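Local atomic coordinates of cleavage stimulation factor 77 (Encephalitozoon cuniculi, PDB entry 2UY1), a protein that probably takes part in the 3'-end processing of messenger RNA precursors, as its relatives in the CstF-77/Suppressor of forked family do, and may bind mRNA. Residues G334-P339 / L365-E370; G263-K268 / D286-N291; S35-C40 / L47-L52; E303-L308 / I323-I328. All coordinates share one frame; numbering follows the deposited sequence.

Interaction 1: G334-P339 / L365-E370; sequences GSRATP and LRIGDE
Arg336 reaches across from segment 334-339 to the Schellman motif at Gly368 that ends helix 354-367, joining two successive helices of the superhelical HAT-repeat fold of the CstF-77 family. The closer-packed part is the arginine stem against Ile367. Arg336 runs extended from CG to NE, and this stem slides past Ile367 in the opposite direction; CD1 of Ile367 lies 4.0 Å from both CG and CD of Arg336, with NE the nearest atom at 3.8 Å. Ile367 CG1 stands between its own backbone N and carbonyl carbon (chi1 64°), a position that brings the CG1 branch, and with it CD1, alongside the arginine stem. The charged end is looser. Arg336 NH1 forms a salt bridge with Asp369 OD1 at 3.6 Å, the guanidinium and carboxylate planes being 57° apart, while OD2 of the same aspartate is bonded to Asn372. Ile367 O comes near Arg336 NH2 at a poor angle and instead accepts a hydrogen bond from an aromatic residue of a second protein chain. On the hydrated side, water 1 lies in the guanidinium plane at its edge, accepts from Arg336 NH2 at 2.6 Å and donates weakly to Gly368 O at 3.3 Å.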
# COMPACT_ATOMS: atom_id res chain seq x y z
N GLY B 334 5.00 24.27 -16.07
CA GLY B 334 3.76 23.74 -16.72
C GLY B 334 3.89 23.11 -18.11
O GLY B 334 2.88 22.64 -18.70
N SER B 335 5.09 23.07 -18.65
CA SER B 335 5.33 22.30 -19.89
C SER B 335 5.04 20.80 -19.68
O SER B 335 5.47 20.23 -18.66
CB SER B 335 6.79 22.43 -20.31
OG SER B 335 7.01 22.03 -21.68
N ARG B 336 4.36 20.19 -20.64
CA ARG B 336 4.23 18.75 -20.73
C ARG B 336 5.36 18.20 -21.60
O ARG B 336 5.87 17.13 -21.34
CB ARG B 336 2.89 18.36 -21.36
CG ARG B 336 1.72 18.70 -20.47
CD ARG B 336 0.46 18.06 -20.99
NE ARG B 336 -0.59 18.21 -19.98
CZ ARG B 336 -1.83 17.83 -20.17
NH1 ARG B 336 -2.17 17.22 -21.31
NH2 ARG B 336 -2.71 17.99 -19.21
N ALA B 337 5.74 18.94 -22.64
CA ALA B 337 6.80 18.47 -23.57
C ALA B 337 8.14 18.18 -22.93
O ALA B 337 8.76 17.13 -23.16
CB ALA B 337 6.97 19.46 -24.74
N THR B 338 8.62 19.12 -22.14
CA THR B 338 9.96 19.05 -21.61
C THR B 338 10.14 17.89 -20.66
O THR B 338 11.10 17.19 -20.85
CB THR B 338 10.36 20.40 -20.93
OG1 THR B 338 10.53 21.38 -21.97
CG2 THR B 338 11.70 20.27 -20.05
N PRO B 339 9.22 17.70 -19.64
CA PRO B 339 9.35 16.47 -18.80
C PRO B 339 9.27 15.17 -19.59
O PRO B 339 9.97 14.22 -19.24
CB PRO B 339 8.23 16.58 -17.74
CG PRO B 339 7.35 17.71 -18.15
CD PRO B 339 8.11 18.57 -19.19
N LEU B 365 -0.08 9.76 -16.87
CA LEU B 365 -1.51 9.52 -16.66
C LEU B 365 -2.06 10.53 -15.62
O LEU B 365 -3.16 11.10 -15.80
CB LEU B 365 -1.68 8.05 -16.22
CG LEU B 365 -3.05 7.40 -16.27
CD1 LEU B 365 -3.38 7.12 -17.69
CD2 LEU B 365 -2.96 6.13 -15.36
N ARG B 366 -1.28 10.83 -14.58
CA ARG B 366 -1.79 11.72 -13.51
C ARG B 366 -1.97 13.17 -13.87
O ARG B 366 -2.90 13.82 -13.39
CB ARG B 366 -1.00 11.64 -12.22
CG ARG B 366 0.19 12.52 -12.12
CD ARG B 366 0.72 12.59 -10.64
NE ARG B 366 1.08 11.25 -10.14
CZ ARG B 366 2.31 10.72 -10.17
NH1 ARG B 366 3.33 11.45 -10.67
NH2 ARG B 366 2.52 9.47 -9.68
N ILE B 367 -1.10 13.69 -14.70
CA ILE B 367 -1.27 15.08 -15.19
C ILE B 367 -2.29 15.23 -16.33
O ILE B 367 -2.66 16.37 -16.72
CB ILE B 367 0.04 15.67 -15.64
CG1 ILE B 367 0.57 14.88 -16.86
CG2 ILE B 367 1.03 15.70 -14.43
CD1 ILE B 367 1.38 15.74 -17.87
N GLY B 368 -2.69 14.11 -16.90
CA GLY B 368 -3.80 14.12 -17.82
C GLY B 368 -3.36 14.08 -19.28
O GLY B 368 -4.15 14.35 -20.18
N ASP B 369 -2.11 13.69 -19.50
CA ASP B 369 -1.54 13.60 -20.85
C ASP B 369 -1.79 12.19 -21.38
O ASP B 369 -0.86 11.36 -21.49
CB ASP B 369 -0.05 13.94 -20.80
CG ASP B 369 0.55 14.18 -22.14
OD1 ASP B 369 -0.09 14.83 -22.98
OD2 ASP B 369 1.70 13.79 -22.34
N GLU B 370 -3.08 11.93 -21.69
CA GLU B 370 -3.61 10.63 -22.05
C GLU B 370 -3.01 9.90 -23.26
O GLU B 370 -2.64 8.72 -23.17
CB GLU B 370 -5.13 10.72 -22.20
CG GLU B 370 -5.76 9.38 -22.45
CD GLU B 370 -7.26 9.47 -22.47
OE1 GLU B 370 -7.86 9.76 -21.40
OE2 GLU B 370 -7.80 9.30 -23.56
O HOH W 1 -5.23 17.43 -19.51

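Interaction 2: G263-K268 / D286-N291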
# COMPACT_ATOMS: atom_id res chain seq x y z
N GLY B 263 30.44 19.64 -5.02
CA GLY B 263 31.60 19.14 -5.77
C GLY B 263 32.55 18.39 -4.86
O GLY B 263 33.08 17.36 -5.24
N ASP B 264 32.81 18.94 -3.68
CA ASP B 264 33.76 18.33 -2.73
C ASP B 264 33.32 16.93 -2.31
O ASP B 264 34.13 16.01 -2.25
CB ASP B 264 33.95 19.19 -1.47
CG ASP B 264 34.75 20.49 -1.73
OD1 ASP B 264 35.19 20.79 -2.89
OD2 ASP B 264 34.90 21.23 -0.73
N LEU B 265 32.04 16.80 -1.96
CA LEU B 265 31.47 15.48 -1.61
C LEU B 265 31.37 14.50 -2.78
O LEU B 265 31.42 13.30 -2.59
CB LEU B 265 30.11 15.66 -0.93
CG LEU B 265 30.14 15.23 0.55
CD1 LEU B 265 31.43 15.64 1.22
CD2 LEU B 265 28.92 15.73 1.30
N LYS B 266 31.21 15.00 -3.98
CA LYS B 266 31.26 14.16 -5.14
C LYS B 266 32.65 13.53 -5.26
O LYS B 266 32.76 12.33 -5.26
CB LYS B 266 30.88 14.93 -6.42
CG LYS B 266 31.20 14.17 -7.71
CD LYS B 266 31.05 15.05 -8.98
CE LYS B 266 32.16 16.12 -9.14
NZ LYS B 266 31.78 16.98 -10.32
N ARG B 267 33.69 14.37 -5.26
CA ARG B 267 35.09 13.90 -5.33
C ARG B 267 35.43 12.86 -4.25
O ARG B 267 36.13 11.88 -4.55
CB ARG B 267 36.06 15.07 -5.28
CG ARG B 267 35.90 16.01 -6.46
CD ARG B 267 36.94 17.11 -6.49
NE ARG B 267 36.53 18.26 -5.68
CZ ARG B 267 35.70 19.21 -6.09
NH1 ARG B 267 35.17 19.18 -7.32
NH2 ARG B 267 35.40 20.21 -5.26
N LYS B 268 34.92 13.07 -3.03
CA LYS B 268 35.17 12.19 -1.86
C LYS B 268 34.58 10.81 -2.08
O LYS B 268 35.30 9.82 -2.05
CB LYS B 268 34.68 12.83 -0.55
CG LYS B 268 34.08 11.85 0.49
CD LYS B 268 33.62 12.55 1.79
CE LYS B 268 32.69 11.69 2.68
NZ LYS B 268 33.24 10.39 3.25
N ASP B 286 24.00 10.46 -6.82
CA ASP B 286 22.71 10.90 -7.36
C ASP B 286 22.06 11.84 -6.37
O ASP B 286 21.55 12.84 -6.79
CB ASP B 286 21.78 9.74 -7.66
CG ASP B 286 22.15 8.98 -8.95
OD1 ASP B 286 22.81 9.54 -9.87
OD2 ASP B 286 21.73 7.79 -9.05
N LEU B 287 22.08 11.53 -5.06
CA LEU B 287 21.50 12.48 -4.10
C LEU B 287 22.24 13.81 -4.00
O LEU B 287 21.63 14.84 -3.66
CB LEU B 287 21.25 11.87 -2.72
CG LEU B 287 20.00 12.38 -1.95
CD1 LEU B 287 18.65 12.37 -2.71
CD2 LEU B 287 19.88 11.59 -0.71
N LEU B 288 23.54 13.82 -4.32
CA LEU B 288 24.29 15.07 -4.36
C LEU B 288 23.87 15.92 -5.54
O LEU B 288 23.68 17.13 -5.41
CB LEU B 288 25.82 14.80 -4.46
CG LEU B 288 26.48 14.34 -3.19
CD1 LEU B 288 27.87 13.82 -3.56
CD2 LEU B 288 26.48 15.50 -2.22
N ARG B 289 23.74 15.28 -6.70
CA ARG B 289 23.33 15.96 -7.92
C ARG B 289 21.99 16.62 -7.82
O ARG B 289 21.82 17.79 -8.16
CB ARG B 289 23.29 14.97 -9.07
CG ARG B 289 24.65 14.57 -9.55
CD ARG B 289 24.54 13.45 -10.57
NE ARG B 289 25.39 12.31 -10.23
CZ ARG B 289 26.34 11.80 -11.02
NH1 ARG B 289 26.59 12.33 -12.21
NH2 ARG B 289 27.05 10.75 -10.61
N ILE B 290 21.02 15.86 -7.34
CA ILE B 290 19.69 16.35 -7.11
C ILE B 290 19.74 17.57 -6.15
O ILE B 290 19.16 18.61 -6.44
CB ILE B 290 18.78 15.16 -6.58
CG1 ILE B 290 18.27 14.34 -7.76
CG2 ILE B 290 17.63 15.72 -5.65
CD1 ILE B 290 17.77 12.92 -7.34
N ASN B 291 20.47 17.45 -5.04
CA ASN B 291 20.54 18.51 -4.05
C ASN B 291 21.31 19.75 -4.47
O ASN B 291 20.97 20.88 -4.09
CB ASN B 291 20.90 17.95 -2.67
CG ASN B 291 19.62 17.40 -1.92
OD1 ASN B 291 18.74 18.15 -1.54
ND2 ASN B 291 19.53 16.10 -1.79
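Leu288 makes a small apolar contact with Leu265 and Lys266, set between helix 260-269 and helix 282-300 within the HAT-repeat superhelix typical of CstF-77 proteins, its centre about 17 Å from the centre of the chain. The two segments come close at Lys266 and Leu288, whose CA atoms are 7.1 Å apart, yet a single leucine does nearly all the touching on its side. Leu288 CG is anti to its carbonyl carbon (chi1 -75°), which turns CG toward the facing helix, where both methyl groups touch it. One of them, CD1, rests on the backbone rather than on a side chain: it is 3.6 Å from Leu265 C and equally near Lys266 N. The other branch, CD2, meets Leu265 CB at 3.9 Å, and the same CB is about as close to CD1, so the leucine fork closes on one methylene carbon. Of the Lys266 side chain, CB comes nearest, 4.3 Å from Leu288 CD1, before the chain leads away from the facing helix; its side chain also touches Glu315.

Leu250 of helix 247-255 packs on Leu288, and Ser249 of that helix touches Leu265, so helix 247-255 touches both segments. One turn along from Leu287, Asn291 ND2 donates to Phe446 O and also to Leu287 O at 3.1 Å; ND2 and the backbone N of Asn291 reach Leu287 O from opposite faces of its carbonyl plane.

Interaction 3: S35-C40 / L47-L52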
# COMPACT_ATOMS: atom_id res chain seq x y z
N SER B 35 48.55 23.60 28.91
CA SER B 35 48.22 23.88 27.47
C SER B 35 46.88 23.24 27.06
O SER B 35 46.18 23.75 26.18
CB SER B 35 49.31 23.34 26.52
OG SER B 35 50.64 23.52 27.01
N LEU B 36 46.57 22.08 27.68
CA LEU B 36 45.37 21.31 27.34
C LEU B 36 44.12 22.06 27.79
O LEU B 36 43.17 22.22 27.03
CB LEU B 36 45.39 19.92 27.97
CG LEU B 36 44.10 19.10 27.68
CD1 LEU B 36 44.38 17.64 27.37
CD2 LEU B 36 43.02 19.24 28.77
N PHE B 37 44.14 22.48 29.06
CA PHE B 37 43.11 23.32 29.63
C PHE B 37 43.03 24.65 28.87
O PHE B 37 41.96 25.05 28.40
CB PHE B 37 43.39 23.55 31.11
CG PHE B 37 42.97 22.40 32.01
CD1 PHE B 37 41.78 21.70 31.79
CD2 PHE B 37 43.77 22.03 33.10
CE1 PHE B 37 41.41 20.66 32.64
CE2 PHE B 37 43.40 20.98 33.95
CZ PHE B 37 42.21 20.31 33.72
N GLY B 38 44.19 25.30 28.71
CA GLY B 38 44.34 26.46 27.84
C GLY B 38 43.54 26.37 26.56
O GLY B 38 42.79 27.29 26.23
N ARG B 39 43.69 25.26 25.85
CA ARG B 39 42.97 25.00 24.58
C ARG B 39 41.52 24.48 24.70
O ARG B 39 40.69 24.80 23.85
CB ARG B 39 43.77 24.04 23.68
CG ARG B 39 45.07 24.64 23.11
CD ARG B 39 45.99 23.58 22.43
NE ARG B 39 45.55 23.24 21.07
CZ ARG B 39 45.99 22.21 20.34
NH1 ARG B 39 46.90 21.35 20.81
NH2 ARG B 39 45.49 22.04 19.12
N CYS B 40 41.22 23.69 25.73
CA CYS B 40 39.98 22.88 25.76
C CYS B 40 38.94 23.22 26.81
O CYS B 40 37.76 22.85 26.63
CB CYS B 40 40.30 21.38 25.91
SG CYS B 40 41.26 20.72 24.57
N LEU B 47 31.54 18.31 32.86
CA LEU B 47 31.79 18.75 34.27
C LEU B 47 33.01 18.10 34.97
O LEU B 47 33.85 18.80 35.56
CB LEU B 47 30.53 18.65 35.13
CG LEU B 47 30.61 19.39 36.48
CD1 LEU B 47 31.12 20.87 36.32
CD2 LEU B 47 29.29 19.34 37.26
N ASP B 48 33.07 16.79 34.98
CA ASP B 48 34.32 16.08 35.11
C ASP B 48 35.22 16.87 34.22
O ASP B 48 34.83 17.12 33.15
CB ASP B 48 34.16 14.69 34.51
CG ASP B 48 33.09 13.88 35.18
OD1 ASP B 48 33.06 13.81 36.40
OD2 ASP B 48 32.30 13.25 34.48
N LEU B 49 36.40 17.27 34.62
CA LEU B 49 37.25 18.05 33.71
C LEU B 49 37.39 19.47 34.11
O LEU B 49 38.47 19.93 34.34
CB LEU B 49 36.73 18.04 32.29
CG LEU B 49 37.43 18.74 31.16
CD1 LEU B 49 38.92 18.69 31.24
CD2 LEU B 49 37.00 18.12 29.96
N TRP B 50 36.27 20.17 34.15
CA TRP B 50 36.15 21.32 35.01
C TRP B 50 36.48 20.91 36.42
O TRP B 50 37.28 21.50 37.05
CB TRP B 50 34.78 21.98 34.86
CG TRP B 50 34.64 22.75 33.59
CD1 TRP B 50 34.35 22.26 32.39
CD2 TRP B 50 34.80 24.15 33.41
NE1 TRP B 50 34.33 23.23 31.46
CE2 TRP B 50 34.58 24.42 32.07
CE3 TRP B 50 35.11 25.21 34.25
CZ2 TRP B 50 34.67 25.69 31.55
CZ3 TRP B 50 35.19 26.45 33.74
CH2 TRP B 50 34.98 26.70 32.41
N MET B 51 35.91 19.84 36.88
CA MET B 51 36.19 19.40 38.25
C MET B 51 37.66 19.01 38.46
O MET B 51 38.22 19.20 39.53
CB MET B 51 35.27 18.24 38.63
CG MET B 51 33.81 18.66 38.77
SD MET B 51 33.56 20.16 39.76
CE MET B 51 31.79 19.97 40.05
N LEU B 52 38.27 18.47 37.41
CA LEU B 52 39.69 18.16 37.41
C LEU B 52 40.55 19.41 37.34
O LEU B 52 41.67 19.45 37.90
CB LEU B 52 40.01 17.21 36.25
CG LEU B 52 39.77 15.76 36.69
CD1 LEU B 52 39.17 14.91 35.55
CD2 LEU B 52 41.07 15.16 37.27
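Phe37 and Leu49 meet between two helices joined by a short loop, in an antiparallel hairpin of the kind from which HAT repeats are built. Each side chain leaves its backbone at an angle to the facing helix and then bends nearer at its end. Phe37 holds its CG beside the backbone N, anti to the carbonyl carbon (chi1 -80°), which throws the far rim of the ring across. Leu49 instead has CG anti to the backbone N (chi1 -179°), and sends its CD1 branch back past the ring. The two chains thus slide by one another in opposite directions, and CE1 of Phe37 meets CD1 of Leu49 at 3.5 Å. Phe37 CE1 is also 3.5 Å from Leu49 O, and Phe37 CZ reaches the backbone of Leu52, 4.1 Å from its C atom. No hydrogen bond links the segments.

Tyr53, further along helix 47-57, meets Phe37 ring edge to face. Helix 14-26 lies against both helices, His20 touching Leu36 while Met18 and Arg22 pack on Leu52. Helix 69-78 takes up another face of helix 47-57, where Trp50 lies edge to face with Phe78.

Interaction 4: E303-L308 / I323-I328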
# COMPACT_ATOMS: atom_id res chain seq x y z
N GLU B 303 17.17 28.96 -15.56
CA GLU B 303 18.18 28.83 -16.62
C GLU B 303 19.56 28.26 -16.13
O GLU B 303 20.11 27.47 -16.81
CB GLU B 303 18.25 30.07 -17.54
CG GLU B 303 16.96 30.27 -18.42
CD GLU B 303 16.99 29.66 -19.85
OE1 GLU B 303 17.11 28.41 -20.02
OE2 GLU B 303 16.83 30.45 -20.84
N LEU B 304 20.04 28.58 -14.93
CA LEU B 304 21.27 27.97 -14.39
C LEU B 304 21.11 26.54 -13.84
O LEU B 304 22.05 25.71 -13.94
CB LEU B 304 21.95 28.88 -13.33
CG LEU B 304 22.94 29.96 -13.86
CD1 LEU B 304 23.33 30.93 -12.80
CD2 LEU B 304 24.16 29.32 -14.46
N PHE B 305 19.94 26.25 -13.24
CA PHE B 305 19.48 24.83 -12.98
C PHE B 305 19.67 24.00 -14.27
O PHE B 305 20.23 22.93 -14.26
CB PHE B 305 17.99 24.79 -12.50
CG PHE B 305 17.36 23.41 -12.54
CD1 PHE B 305 17.41 22.58 -11.43
CD2 PHE B 305 16.72 22.97 -13.67
CE1 PHE B 305 16.87 21.30 -11.46
CE2 PHE B 305 16.13 21.71 -13.72
CZ PHE B 305 16.21 20.87 -12.64
N ARG B 306 19.20 24.57 -15.37
CA ARG B 306 19.19 23.94 -16.68
C ARG B 306 20.57 23.73 -17.26
O ARG B 306 20.86 22.69 -17.85
CB ARG B 306 18.36 24.81 -17.61
CG ARG B 306 16.89 24.42 -17.55
CD ARG B 306 16.09 25.24 -18.45
NE ARG B 306 14.68 25.14 -18.12
CZ ARG B 306 13.77 26.01 -18.50
NH1 ARG B 306 14.12 27.07 -19.19
NH2 ARG B 306 12.51 25.82 -18.18
N LYS B 307 21.43 24.71 -17.05
CA LYS B 307 22.83 24.61 -17.41
C LYS B 307 23.59 23.60 -16.58
O LYS B 307 24.41 22.87 -17.12
CB LYS B 307 23.50 25.97 -17.28
CG LYS B 307 25.02 25.95 -17.27
CD LYS B 307 25.52 27.35 -17.61
CE LYS B 307 26.94 27.32 -18.20
NZ LYS B 307 27.90 27.42 -17.09
N LEU B 308 23.36 23.54 -15.27
CA LEU B 308 24.03 22.52 -14.43
C LEU B 308 23.62 21.06 -14.79
O LEU B 308 24.45 20.15 -14.76
CB LEU B 308 23.77 22.78 -12.95
CG LEU B 308 24.33 21.73 -11.99
CD1 LEU B 308 25.84 21.66 -12.09
CD2 LEU B 308 23.94 21.92 -10.52
N ILE B 323 14.18 11.89 -13.33
CA ILE B 323 12.82 11.98 -12.80
C ILE B 323 12.66 13.25 -11.97
O ILE B 323 11.66 13.95 -12.07
CB ILE B 323 12.49 10.76 -11.89
CG1 ILE B 323 12.67 9.41 -12.61
CG2 ILE B 323 11.12 10.91 -11.20
CD1 ILE B 323 12.48 8.18 -11.63
N TYR B 324 13.65 13.55 -11.13
CA TYR B 324 13.62 14.82 -10.41
C TYR B 324 13.58 16.04 -11.33
O TYR B 324 12.80 16.97 -11.10
CB TYR B 324 14.80 14.88 -9.47
CG TYR B 324 15.09 16.25 -8.98
CD1 TYR B 324 14.41 16.79 -7.88
CD2 TYR B 324 16.05 17.03 -9.64
CE1 TYR B 324 14.69 18.07 -7.48
CE2 TYR B 324 16.33 18.29 -9.26
CZ TYR B 324 15.68 18.81 -8.18
OH TYR B 324 16.02 20.10 -7.82
N CYS B 325 14.41 16.07 -12.37
CA CYS B 325 14.43 17.24 -13.31
C CYS B 325 13.16 17.38 -14.10
O CYS B 325 12.78 18.50 -14.48
CB CYS B 325 15.57 17.15 -14.34
SG CYS B 325 17.19 17.47 -13.57
N ALA B 326 12.55 16.24 -14.44
CA ALA B 326 11.27 16.27 -15.19
C ALA B 326 10.15 16.88 -14.33
O ALA B 326 9.30 17.71 -14.78
CB ALA B 326 10.91 14.88 -15.68
N PHE B 327 10.18 16.51 -13.05
CA PHE B 327 9.22 17.04 -12.10
C PHE B 327 9.47 18.52 -11.82
O PHE B 327 8.58 19.27 -11.65
CB PHE B 327 9.31 16.33 -10.76
CG PHE B 327 8.75 14.91 -10.71
CD1 PHE B 327 7.89 14.39 -11.68
CD2 PHE B 327 9.01 14.15 -9.56
CE1 PHE B 327 7.36 13.10 -11.55
CE2 PHE B 327 8.48 12.83 -9.42
CZ PHE B 327 7.69 12.30 -10.43
N ILE B 328 10.71 18.95 -11.62
CA ILE B 328 10.89 20.41 -11.52
C ILE B 328 10.36 21.14 -12.79
O ILE B 328 9.84 22.22 -12.66
CB ILE B 328 12.36 20.79 -11.44
CG1 ILE B 328 13.04 20.23 -10.17
CG2 ILE B 328 12.48 22.30 -11.61
CD1 ILE B 328 12.36 20.55 -8.87
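A backbone bond from Ile328 N to Tyr324 O, 2.9 Å long, links two of the residues that receive Phe305, one helical turn apart. The segments 303-308 and 323-328, of helices 302-311 and 319-333 in the HAT-repeat fold, run nearly antiparallel, at 160°, and their axes come no closer than 12.1 Å; the phenylalanine ring spans this wide gap. With CG anti to the backbone N (chi1 166°), Phe305 extends its ring toward the facing helix. Ile328 CG2 lies over one face, offset toward the rim, 4.1 Å above the plane, and Ile328 CB is 4.0 Å from Phe305 CZ. Tyr324 arrives instead at the edge, near the plane, with its CE2 3.8 Å from Phe305 CE1. Cys325 SG makes an oblique sulfur-aromatic contact, 4.8 Å from the centroid of the Phe305 ring and 59° off its normal, with CZ 3.7 Å away.

At the border of this apolar core, Arg306 NH2 forms a salt bridge with Glu329 of the facing helix, while NH1 makes a weakly hydrogen-bonded salt bridge to Glu303 OE1. The preceding helix, 282-300, leans on both partners, as Leu293 touches Phe305 and Cys325 and Asn294 touches Tyr324; helix 337-349 packs on Ala326 from the next position in the chain.

Interactions 2, 4 and 1 follow one another along the chain and along the superhelix, with interaction 4 as the shared neighbour. Its centre is about 15 Å from that of interaction 2, where Tyr324 OH lies 3.7 Å from Ile290 O, and about 16 Å from that of interaction 1, where Pro339 CB packs 3.3 Å from Ala326 O. Interactions 1 and 2 do not touch; their nearest atoms are about 14 Å apart. Interaction 3 stands apart in the N-terminal part of the fold, its centre about 39 Å from the centre of interaction 2 and about 63 Å from that of interaction 1. A second protein chain reaches interactions 1 and 4.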